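Local atomic coordinates of pantothenate synthetase (PDB entry 3N8H), a protein that probably condenses pantoate with beta-alanine at the expense of ATP, by way of a pantoyl-adenylate intermediate, to make pantothenate. Residues Leu149-Tyr154 / Asn238-Leu243; Asn60-Asn65 / Asp99-Gly104. All coordinates share one frame; numbering follows the deposited sequence.

Contact 1 (Leu149-Tyr154 / Asn238-Leu243). With AMP (adenosine monophosphate), chain D; PRO (proline), chain C.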
ATOM      1  N   LEU A 149      -8.968   6.556 -16.694  1.00 31.11           N
ATOM      2  CA  LEU A 149      -9.451   5.198 -16.492  1.00 32.98           C
ATOM      3  C   LEU A 149     -10.740   4.999 -17.286  1.00 37.71           C
ATOM      4  O   LEU A 149     -11.530   5.938 -17.439  1.00 32.91           O
ATOM      5  CB  LEU A 149      -9.739   4.933 -14.999  1.00 28.02           C
ATOM      6  CG  LEU A 149      -8.620   5.035 -13.950  1.00 28.21           C
ATOM      7  CD1 LEU A 149      -9.179   4.776 -12.559  1.00 38.41           C
ATOM      8  CD2 LEU A 149      -7.488   4.048 -14.266  1.00 29.39           C
ATOM      9  N   GLY A 150     -10.957   3.778 -17.781  1.00 27.51           N
ATOM     10  CA  GLY A 150     -12.167   3.467 -18.514  1.00 20.52           C
ATOM     11  C   GLY A 150     -13.286   3.024 -17.565  1.00 31.87           C
ATOM     12  O   GLY A 150     -13.074   2.264 -16.615  1.00 29.15           O
ATOM     13  N   GLU A 151     -14.490   3.516 -17.822  1.00 38.17           N
ATOM     14  CA  GLU A 151     -15.669   3.109 -17.064  1.00 41.72           C
ATOM     15  C   GLU A 151     -15.950   1.592 -17.147  1.00 38.01           C
ATOM     16  O   GLU A 151     -16.570   0.993 -16.247  1.00 35.61           O
ATOM     17  CB  GLU A 151     -16.869   3.897 -17.583  1.00 49.40           C
ATOM     18  CG  GLU A 151     -18.180   3.538 -16.944  1.00 46.61           C
ATOM     19  CD  GLU A 151     -19.328   4.230 -17.629  1.00 51.99           C
ATOM     20  OE1 GLU A 151     -20.003   3.582 -18.457  1.00 53.78           O
ATOM     21  OE2 GLU A 151     -19.535   5.429 -17.351  1.00 53.40           O
ATOM     22  N   LYS A 152     -15.498   0.962 -18.221  1.00 35.38           N
ATOM     23  CA  LYS A 152     -15.771  -0.466 -18.406  1.00 35.93           C
ATOM     24  C   LYS A 152     -15.335  -1.309 -17.214  1.00 37.57           C
ATOM     25  O   LYS A 152     -15.989  -2.290 -16.862  1.00 34.83           O
ATOM     26  CB  LYS A 152     -15.075  -0.989 -19.656  1.00 33.53           C
ATOM     27  CG  LYS A 152     -15.592  -2.361 -20.074  1.00 39.25           C
ATOM     28  CD  LYS A 152     -14.789  -2.932 -21.210  1.00 43.47           C
ATOM     29  CE  LYS A 152     -13.628  -3.706 -20.683  1.00 47.72           C
ATOM     30  NZ  LYS A 152     -12.578  -3.797 -21.725  1.00 49.58           N
ATOM     31  N   ASP A 153     -14.196  -0.955 -16.628  1.00 36.05           N
ATOM     32  CA  ASP A 153     -13.715  -1.643 -15.444  1.00 35.59           C
ATOM     33  C   ASP A 153     -14.192  -0.846 -14.226  1.00 32.53           C
ATOM     34  O   ASP A 153     -13.425  -0.125 -13.559  1.00 25.15           O
ATOM     35  CB  ASP A 153     -12.205  -1.760 -15.519  1.00 38.15           C
ATOM     36  CG  ASP A 153     -11.756  -2.532 -16.750  1.00 42.22           C
ATOM     37  OD1 ASP A 153     -11.864  -3.778 -16.718  1.00 42.57           O
ATOM     38  OD2 ASP A 153     -11.308  -1.895 -17.738  1.00 35.06           O
ATOM     39  N   TYR A 154     -15.492  -0.956 -13.972  1.00 32.39           N
ATOM     40  CA  TYR A 154     -16.175  -0.082 -13.007  1.00 41.73           C
ATOM     41  C   TYR A 154     -15.668  -0.192 -11.572  1.00 37.38           C
ATOM     42  O   TYR A 154     -15.457   0.827 -10.865  1.00 29.69           O
ATOM     43  CB  TYR A 154     -17.676  -0.374 -13.003  1.00 37.26           C
ATOM     44  CG  TYR A 154     -18.486   0.763 -12.445  1.00 41.34           C
ATOM     45  CD1 TYR A 154     -18.811   1.858 -13.241  1.00 44.62           C
ATOM     46  CD2 TYR A 154     -18.926   0.747 -11.120  1.00 44.14           C
ATOM     47  CE1 TYR A 154     -19.562   2.910 -12.739  1.00 54.79           C
ATOM     48  CE2 TYR A 154     -19.681   1.803 -10.601  1.00 54.86           C
ATOM     49  CZ  TYR A 154     -19.994   2.880 -11.420  1.00 59.84           C
ATOM     50  OH  TYR A 154     -20.737   3.934 -10.934  1.00 60.71           O
ATOM     51  N   ASN A 238     -27.212  -1.013  -8.266  1.00 62.88           N
ATOM     52  CA  ASN A 238     -27.773   0.323  -8.406  1.00 66.60           C
ATOM     53  C   ASN A 238     -28.607   0.404  -9.684  1.00 64.25           C
ATOM     54  O   ASN A 238     -29.568  -0.351  -9.841  1.00 65.91           O
ATOM     55  CB  ASN A 238     -26.664   1.374  -8.382  1.00 69.65           C
ATOM     56  CG  ASN A 238     -26.140   1.619  -6.984  1.00 77.88           C
ATOM     57  OD1 ASN A 238     -26.772   2.323  -6.196  1.00 84.40           O
ATOM     58  ND2 ASN A 238     -24.995   1.022  -6.658  1.00 75.46           N
ATOM     59  N   ASN A 239     -28.255   1.297 -10.601  1.00 51.74           N
ATOM     60  CA  ASN A 239     -29.001   1.347 -11.855  1.00 55.59           C
ATOM     61  C   ASN A 239     -28.184   0.888 -13.061  1.00 55.03           C
ATOM     62  O   ASN A 239     -28.475   1.258 -14.202  1.00 49.24           O
ATOM     63  CB  ASN A 239     -29.620   2.732 -12.085  1.00 70.27           C
ATOM     64  CG  ASN A 239     -28.642   3.861 -11.823  1.00 86.34           C
ATOM     65  OD1 ASN A 239     -27.466   3.779 -12.188  1.00 89.12           O
ATOM     66  ND2 ASN A 239     -29.129   4.930 -11.185  1.00 91.81           N
ATOM     67  N   ARG A 240     -27.174   0.061 -12.801  1.00 46.22           N
ATOM     68  CA  ARG A 240     -26.342  -0.478 -13.874  1.00 43.81           C
ATOM     69  C   ARG A 240     -26.500  -1.979 -13.951  1.00 44.23           C
ATOM     70  O   ARG A 240     -26.822  -2.635 -12.959  1.00 49.11           O
ATOM     71  CB  ARG A 240     -24.865  -0.124 -13.650  1.00 39.97           C
ATOM     72  CG  ARG A 240     -24.631   1.370 -13.436  1.00 48.98           C
ATOM     73  CD  ARG A 240     -23.160   1.721 -13.349  1.00 53.90           C
ATOM     74  NE  ARG A 240     -22.517   1.612 -14.651  1.00 52.55           N
ATOM     75  CZ  ARG A 240     -22.467   2.592 -15.545  1.00 48.20           C
ATOM     76  NH1 ARG A 240     -23.008   3.779 -15.293  1.00 47.14           N
ATOM     77  NH2 ARG A 240     -21.866   2.387 -16.692  1.00 44.53           N
ATOM     78  N   ILE A 241     -26.298  -2.514 -15.144  1.00 39.24           N
ATOM     79  CA  ILE A 241     -26.097  -3.938 -15.328  1.00 29.64           C
ATOM     80  C   ILE A 241     -24.600  -4.233 -15.414  1.00 36.55           C
ATOM     81  O   ILE A 241     -23.870  -3.580 -16.178  1.00 35.59           O
ATOM     82  CB  ILE A 241     -26.737  -4.421 -16.629  1.00 32.74           C
ATOM     83  CG1 ILE A 241     -28.234  -4.109 -16.649  1.00 42.00           C
ATOM     84  CG2 ILE A 241     -26.481  -5.915 -16.830  1.00 30.93           C
ATOM     85  CD1 ILE A 241     -29.028  -4.763 -15.515  1.00 40.97           C
ATOM     86  N   PHE A 242     -24.164  -5.221 -14.634  1.00 30.83           N
ATOM     87  CA  PHE A 242     -22.817  -5.778 -14.683  1.00 37.38           C
ATOM     88  C   PHE A 242     -22.852  -7.228 -15.170  1.00 35.76           C
ATOM     89  O   PHE A 242     -23.664  -8.026 -14.714  1.00 31.68           O
ATOM     90  CB  PHE A 242     -22.188  -5.768 -13.288  1.00 35.56           C
ATOM     91  CG  PHE A 242     -21.846  -4.397 -12.790  1.00 39.74           C
ATOM     92  CD1 PHE A 242     -20.528  -3.973 -12.744  1.00 39.31           C
ATOM     93  CD2 PHE A 242     -22.850  -3.524 -12.400  1.00 35.60           C
ATOM     94  CE1 PHE A 242     -20.217  -2.703 -12.293  1.00 44.94           C
ATOM     95  CE2 PHE A 242     -22.550  -2.257 -11.936  1.00 42.43           C
ATOM     96  CZ  PHE A 242     -21.229  -1.847 -11.888  1.00 46.73           C
ATOM     97  N   LEU A 243     -21.953  -7.574 -16.075  1.00 30.14           N
ATOM     98  CA  LEU A 243     -21.833  -8.967 -16.516  1.00 35.00           C
ATOM     99  C   LEU A 243     -20.416  -9.330 -16.927  1.00 34.92           C
ATOM    100  O   LEU A 243     -19.565  -8.452 -17.151  1.00 31.23           O
ATOM    101  CB  LEU A 243     -22.811  -9.297 -17.657  1.00 35.51           C
ATOM    102  CG  LEU A 243     -22.446  -8.805 -19.056  1.00 43.19           C
ATOM    103  CD1 LEU A 243     -22.982  -9.785 -20.066  1.00 53.22           C
ATOM    104  CD2 LEU A 243     -23.053  -7.438 -19.272  1.00 45.82           C
TER
HETATM  105  P   AMP D 270      -6.351  -2.779 -19.761  1.00 34.80           P
HETATM  106  O1P AMP D 270      -5.182  -2.515 -20.705  1.00 34.28           O
HETATM  107  O2P AMP D 270      -7.463  -3.628 -20.298  1.00 33.22           O
HETATM  108  O3P AMP D 270      -5.921  -3.183 -18.397  1.00 44.16           O
HETATM  109  O5' AMP D 270      -7.086  -1.335 -19.703  1.00 28.96           O
HETATM  110  C5' AMP D 270      -6.368  -0.114 -19.519  1.00 31.25           C
HETATM  111  C4' AMP D 270      -7.330   1.034 -19.337  1.00 32.67           C
HETATM  112  O4' AMP D 270      -8.149   1.159 -20.544  1.00 29.73           O
HETATM  113  C3' AMP D 270      -8.304   0.862 -18.158  1.00 28.33           C
HETATM  114  O3' AMP D 270      -8.594   2.146 -17.578  1.00 29.21           O
HETATM  115  C2' AMP D 270      -9.547   0.317 -18.848  1.00 24.27           C
HETATM  116  O2' AMP D 270     -10.771   0.485 -18.151  1.00 35.35           O
HETATM  117  C1' AMP D 270      -9.516   1.083 -20.168  1.00 24.13           C
HETATM  118  N9  AMP D 270     -10.328   0.442 -21.209  1.00 32.74           N
HETATM  119  C8  AMP D 270     -10.264  -0.858 -21.578  1.00 29.70           C
HETATM  120  N7  AMP D 270     -11.186  -1.125 -22.545  1.00 31.01           N
HETATM  121  C5  AMP D 270     -11.873   0.021 -22.780  1.00 24.77           C
HETATM  122  C6  AMP D 270     -12.977   0.427 -23.677  1.00 25.02           C
HETATM  123  N6  AMP D 270     -13.530  -0.482 -24.497  1.00 25.62           N
HETATM  124  N1  AMP D 270     -13.411   1.700 -23.645  1.00 28.68           N
HETATM  125  C2  AMP D 270     -12.852   2.586 -22.787  1.00 30.06           C
HETATM  126  N3  AMP D 270     -11.837   2.294 -21.945  1.00 35.69           N
HETATM  127  C4  AMP D 270     -11.307   1.044 -21.898  1.00 28.48           C
HETATM  128  N   PRO C 271      -7.815  -5.359 -17.465  1.00 51.27           N
HETATM  129  CA  PRO C 271      -7.116  -5.819 -16.268  1.00 45.52           C
HETATM  130  C   PRO C 271      -6.996  -7.343 -16.275  1.00 41.94           C
HETATM  131  O   PRO C 271      -7.604  -7.995 -17.133  1.00 37.97           O
HETATM  132  CB  PRO C 271      -8.038  -5.357 -15.139  1.00 46.90           C
HETATM  133  CG  PRO C 271      -8.687  -4.127 -15.682  1.00 56.84           C
HETATM  134  CD  PRO C 271      -8.858  -4.365 -17.161  1.00 48.68           C

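Contact 2 (Asn60-Asn65 / Asp99-Gly104). With PRO (proline), chain C.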
ATOM      1  N   ASN A  60       0.812  -6.974 -15.726  1.00 37.12           N
ATOM      2  CA  ASN A  60       1.061  -7.260 -14.321  1.00 33.00           C
ATOM      3  C   ASN A  60       0.677  -8.680 -13.904  1.00 35.88           C
ATOM      4  O   ASN A  60      -0.511  -8.990 -13.804  1.00 31.14           O
ATOM      5  CB  ASN A  60       0.323  -6.228 -13.455  1.00 30.12           C
ATOM      6  CG  ASN A  60       0.478  -6.500 -11.990  1.00 34.43           C
ATOM      7  OD1 ASN A  60       1.559  -6.858 -11.537  1.00 33.44           O
ATOM      8  ND2 ASN A  60      -0.605  -6.341 -11.233  1.00 36.36           N
ATOM      9  N   PRO A  61       1.681  -9.535 -13.617  1.00 39.75           N
ATOM     10  CA  PRO A  61       1.396 -10.939 -13.299  1.00 36.70           C
ATOM     11  C   PRO A  61       0.574 -11.111 -12.026  1.00 42.81           C
ATOM     12  O   PRO A  61      -0.149 -12.094 -11.901  1.00 39.51           O
ATOM     13  CB  PRO A  61       2.779 -11.558 -13.050  1.00 38.66           C
ATOM     14  CG  PRO A  61       3.778 -10.531 -13.437  1.00 47.11           C
ATOM     15  CD  PRO A  61       3.118  -9.211 -13.530  1.00 44.14           C
ATOM     16  N   THR A  62       0.676 -10.175 -11.077  0.77 36.15           N
ATOM     17  CA  THR A  62       0.083 -10.417  -9.750  0.77 29.20           C
ATOM     18  C   THR A  62      -1.429 -10.298  -9.791  0.77 26.22           C
ATOM     19  O   THR A  62      -2.123 -10.687  -8.854  0.77 35.72           O
ATOM     20  CB  THR A  62       0.633  -9.494  -8.645  0.77 32.04           C
ATOM     21  OG1 THR A  62       0.253  -8.130  -8.909  0.77 33.14           O
ATOM     22  CG2 THR A  62       2.153  -9.627  -8.533  0.77 31.67           C
ATOM     23  N   GLN A  63      -1.941  -9.757 -10.887  1.00 31.95           N
ATOM     24  CA  GLN A  63      -3.380  -9.595 -10.999  1.00 30.61           C
ATOM     25  C   GLN A  63      -4.057 -10.645 -11.878  1.00 34.04           C
ATOM     26  O   GLN A  63      -5.285 -10.636 -12.034  1.00 31.82           O
ATOM     27  CB  GLN A  63      -3.723  -8.180 -11.455  1.00 32.23           C
ATOM     28  CG  GLN A  63      -3.444  -7.851 -12.911  1.00 29.89           C
ATOM     29  CD  GLN A  63      -3.753  -6.396 -13.194  1.00 36.93           C
ATOM     30  OE1 GLN A  63      -4.651  -6.064 -13.984  1.00 46.22           O
ATOM     31  NE2 GLN A  63      -3.027  -5.512 -12.527  1.00 30.41           N
ATOM     32  N   PHE A  64      -3.271 -11.533 -12.470  1.00 34.21           N
ATOM     33  CA  PHE A  64      -3.877 -12.645 -13.215  1.00 32.95           C
ATOM     34  C   PHE A  64      -4.124 -13.757 -12.239  1.00 36.79           C
ATOM     35  O   PHE A  64      -3.182 -14.359 -11.730  1.00 42.29           O
ATOM     36  CB  PHE A  64      -2.962 -13.133 -14.327  1.00 34.44           C
ATOM     37  CG  PHE A  64      -2.905 -12.201 -15.496  1.00 42.80           C
ATOM     38  CD1 PHE A  64      -3.591 -12.501 -16.681  1.00 36.68           C
ATOM     39  CD2 PHE A  64      -2.200 -11.004 -15.402  1.00 38.04           C
ATOM     40  CE1 PHE A  64      -3.554 -11.627 -17.757  1.00 37.01           C
ATOM     41  CE2 PHE A  64      -2.168 -10.121 -16.465  1.00 33.80           C
ATOM     42  CZ  PHE A  64      -2.845 -10.430 -17.648  1.00 39.78           C
ATOM     43  N   ASN A  65      -5.384 -14.014 -11.935  1.00 33.51           N
ATOM     44  CA  ASN A  65      -5.714 -15.186 -11.115  1.00 36.69           C
ATOM     45  C   ASN A  65      -5.660 -16.505 -11.932  1.00 42.66           C
ATOM     46  O   ASN A  65      -5.605 -17.601 -11.380  1.00 41.43           O
ATOM     47  CB  ASN A  65      -7.089 -15.015 -10.473  1.00 34.83           C
ATOM     48  CG  ASN A  65      -8.159 -14.679 -11.495  1.00 41.01           C
ATOM     49  OD1 ASN A  65      -8.101 -13.626 -12.147  1.00 41.67           O
ATOM     50  ND2 ASN A  65      -9.130 -15.588 -11.670  1.00 38.25           N
ATOM     51  N   ASP A  99      11.794  -4.609 -12.536  1.00 40.25           N
ATOM     52  CA  ASP A  99      11.713  -3.175 -12.234  1.00 37.88           C
ATOM     53  C   ASP A  99      10.616  -2.927 -11.181  1.00 39.11           C
ATOM     54  O   ASP A  99      10.806  -2.189 -10.211  1.00 40.47           O
ATOM     55  CB  ASP A  99      11.377  -2.379 -13.493  1.00 33.72           C
ATOM     56  CG  ASP A  99      12.516  -2.369 -14.509  1.00 39.80           C
ATOM     57  OD1 ASP A  99      12.231  -2.265 -15.727  1.00 42.32           O
ATOM     58  OD2 ASP A  99      13.685  -2.482 -14.088  1.00 41.02           O
ATOM     59  N   ILE A 100       9.462  -3.549 -11.382  1.00 37.18           N
ATOM     60  CA  ILE A 100       8.287  -3.229 -10.576  1.00 43.47           C
ATOM     61  C   ILE A 100       8.258  -3.977  -9.248  1.00 36.73           C
ATOM     62  O   ILE A 100       7.829  -3.432  -8.210  1.00 34.59           O
ATOM     63  CB  ILE A 100       6.967  -3.454 -11.370  1.00 33.29           C
ATOM     64  CG1 ILE A 100       6.935  -2.545 -12.598  1.00 35.85           C
ATOM     65  CG2 ILE A 100       5.750  -3.164 -10.490  1.00 36.98           C
ATOM     66  CD1 ILE A 100       7.085  -1.055 -12.272  1.00 42.60           C
ATOM     67  N   TYR A 101       8.710  -5.226  -9.291  1.00 36.83           N
ATOM     68  CA  TYR A 101       8.776  -6.089  -8.118  1.00 36.24           C
ATOM     69  C   TYR A 101      10.199  -6.571  -7.933  1.00 37.70           C
ATOM     70  O   TYR A 101      10.504  -7.717  -8.228  1.00 37.95           O
ATOM     71  CB  TYR A 101       7.903  -7.311  -8.318  1.00 36.13           C
ATOM     72  CG  TYR A 101       6.459  -6.976  -8.524  1.00 36.16           C
ATOM     73  CD1 TYR A 101       5.611  -6.732  -7.434  1.00 34.20           C
ATOM     74  CD2 TYR A 101       5.937  -6.894  -9.810  1.00 31.47           C
ATOM     75  CE1 TYR A 101       4.286  -6.429  -7.635  1.00 34.18           C
ATOM     76  CE2 TYR A 101       4.619  -6.605 -10.024  1.00 32.93           C
ATOM     77  CZ  TYR A 101       3.793  -6.370  -8.945  1.00 35.05           C
ATOM     78  OH  TYR A 101       2.472  -6.080  -9.193  1.00 33.92           O
ATOM     79  N   PRO A 102      11.078  -5.689  -7.441  1.00 37.94           N
ATOM     80  CA  PRO A 102      12.489  -6.032  -7.255  1.00 45.76           C
ATOM     81  C   PRO A 102      12.691  -7.296  -6.417  1.00 44.29           C
ATOM     82  O   PRO A 102      13.611  -8.059  -6.698  1.00 37.16           O
ATOM     83  CB  PRO A 102      13.064  -4.801  -6.533  1.00 47.18           C
ATOM     84  CG  PRO A 102      11.855  -4.014  -6.046  1.00 46.40           C
ATOM     85  CD  PRO A 102      10.789  -4.296  -7.067  1.00 41.09           C
ATOM     86  N   ASP A 103      11.838  -7.516  -5.411  1.00 39.91           N
ATOM     87  CA  ASP A 103      12.019  -8.612  -4.456  1.00 41.18           C
ATOM     88  C   ASP A 103      10.827  -9.568  -4.506  1.00 45.84           C
ATOM     89  O   ASP A 103      10.616 -10.373  -3.596  1.00 40.77           O
ATOM     90  CB  ASP A 103      12.174  -8.060  -3.026  1.00 43.02           C
ATOM     91  CG  ASP A 103      13.359  -7.117  -2.892  1.00 54.88           C
ATOM     92  OD1 ASP A 103      14.481  -7.547  -3.245  1.00 54.45           O
ATOM     93  OD2 ASP A 103      13.177  -5.950  -2.444  1.00 49.65           O
ATOM     94  N   GLY A 104      10.056  -9.474  -5.582  1.00 44.69           N
ATOM     95  CA  GLY A 104       8.839 -10.250  -5.722  1.00 43.97           C
ATOM     96  C   GLY A 104       7.647  -9.531  -5.122  1.00 40.56           C
ATOM     97  O   GLY A 104       7.731  -8.361  -4.755  1.00 36.09           O
TER
HETATM   98  N   PRO C 271      -7.815  -5.359 -17.465  1.00 51.27           N
HETATM   99  CA  PRO C 271      -7.116  -5.819 -16.268  1.00 45.52           C
HETATM  100  C   PRO C 271      -6.996  -7.343 -16.275  1.00 41.94           C
HETATM  101  O   PRO C 271      -7.604  -7.995 -17.133  1.00 37.97           O
HETATM  102  CB  PRO C 271      -8.038  -5.357 -15.139  1.00 46.90           C
HETATM  103  CG  PRO C 271      -8.687  -4.127 -15.682  1.00 56.84           C
HETATM  104  CD  PRO C 271      -8.858  -4.365 -17.161  1.00 48.68           C

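Contact 1 (Leu149-Tyr154 / Asn238-Leu243)
The nucleotide-binding loop that follows strand 146-150 meets the antiparallel sheet of strand 240-247 here, E151 and Y154 against R240 and F242. R240 meets both residues of the loop. Its NH2 forms a salt bridge with E151 OE1 at 2.8 Å, reached at the guanidinium's edge; the hydrogen bond within it is weak, bent to 122° at the hydrogen. Meanwhile the guanidinium lies almost parallel to the Y154 ring, whose CE1 sits over one face of it, 3.8 Å from R240 NE. The bend at chi3 (72°) turns the guanidinium out of the line of the chain, while R240 CD lies over the ring itself in a CH-pi contact. F242 turns its edge toward the face of Y154 in an offset edge-to-face pair, with centroids 5.5 Å apart, and F242 CE1 also touches Y154 CB at 3.5 Å. N255 of the adjoining strand bonds both R240 NH2 and E151 O, tying loop to sheet again. On the loop's ligand side, G150 N donates to O3' of AMP at 2.9 Å; the D153 OD2 pair with O2' is doubtfully short. It is a ribose-binding loop at the end of a parallel strand, joined through E151 and Y154 to the C-terminal sheet.

Contact 2 (Asn60-Asn65 / Asp99-Gly104)
The loop after strand 52-57, which carries Q63, a residue that lines the bound-proline pocket and is predicted to bind pantoate and beta-alanine, is joined through N60 and T62 to Y101, just beyond the end of helix 97-100. One hydroxyl carries the contact: Y101 OH donates to N60 OD1 at 2.6 Å. The angle at the acceptor, C=O...donor, is 123°, with the donor tilted 30° from the carbonyl plane. The amide and ring planes are nearly parallel though offset, with OD1 at the ring's edge, 3.4 Å from Y101 CE2. T62 comes at the phenol end from the opposite direction. It is modelled in two conformers, and in one of them its OG1 lies 3.0 Å from Y101 OH and its CG2 3.7 Å from Y101 CZ.

N60 swings its amide away from its own backbone N (chi1 177°), alongside T62 in the 3-10 segment 61-63; in that same T62 conformer, ND2 donates to T62 OG1 at 3.1 Å. T62 N returns a weak bond to N60 OD1, of the Asx-turn kind. These bonds are consistent with an amide turned with its oxygen to the phenol and its nitrogen to T62; ND2 also makes a weak bond to G130 O, at helix 127-142, whose V134 touches both N60 and Y101.

On the Y101 side, I100 CG2 lies over one face of the ring, and a type I turn closes with G104 N bonded to Y101 O at 3.2 Å. D103 in that turn forms a salt bridge with K165 of the second subunit. The arrangement is a buried tyrosine-asparagine link that ties an active-site loop to a turn at the dimer interface.

In the fold
Both contacts involve loops that border the bound proline, D153 from contact 1 and Q63 from contact 2, yet they lie on opposite sides of the chain's centre, their own centres about 26 Å apart. Each loop follows a strand of the parallel sheet, 146-150 or 52-57. Contact 1 reaches across to the separate antiparallel sheet and is partly buried; it relies on a charged pair, a CH-pi contact and an edge-to-face ring pair. Contact 2 stays beside the parallel sheet, is buried, and rests on uncharged polar groups around one phenol. Its far end meets the second subunit, whereas contact 1 is touched by no other protein chain. The pair illustrates how active-site loops of one sheet can be joined to quite different neighbours.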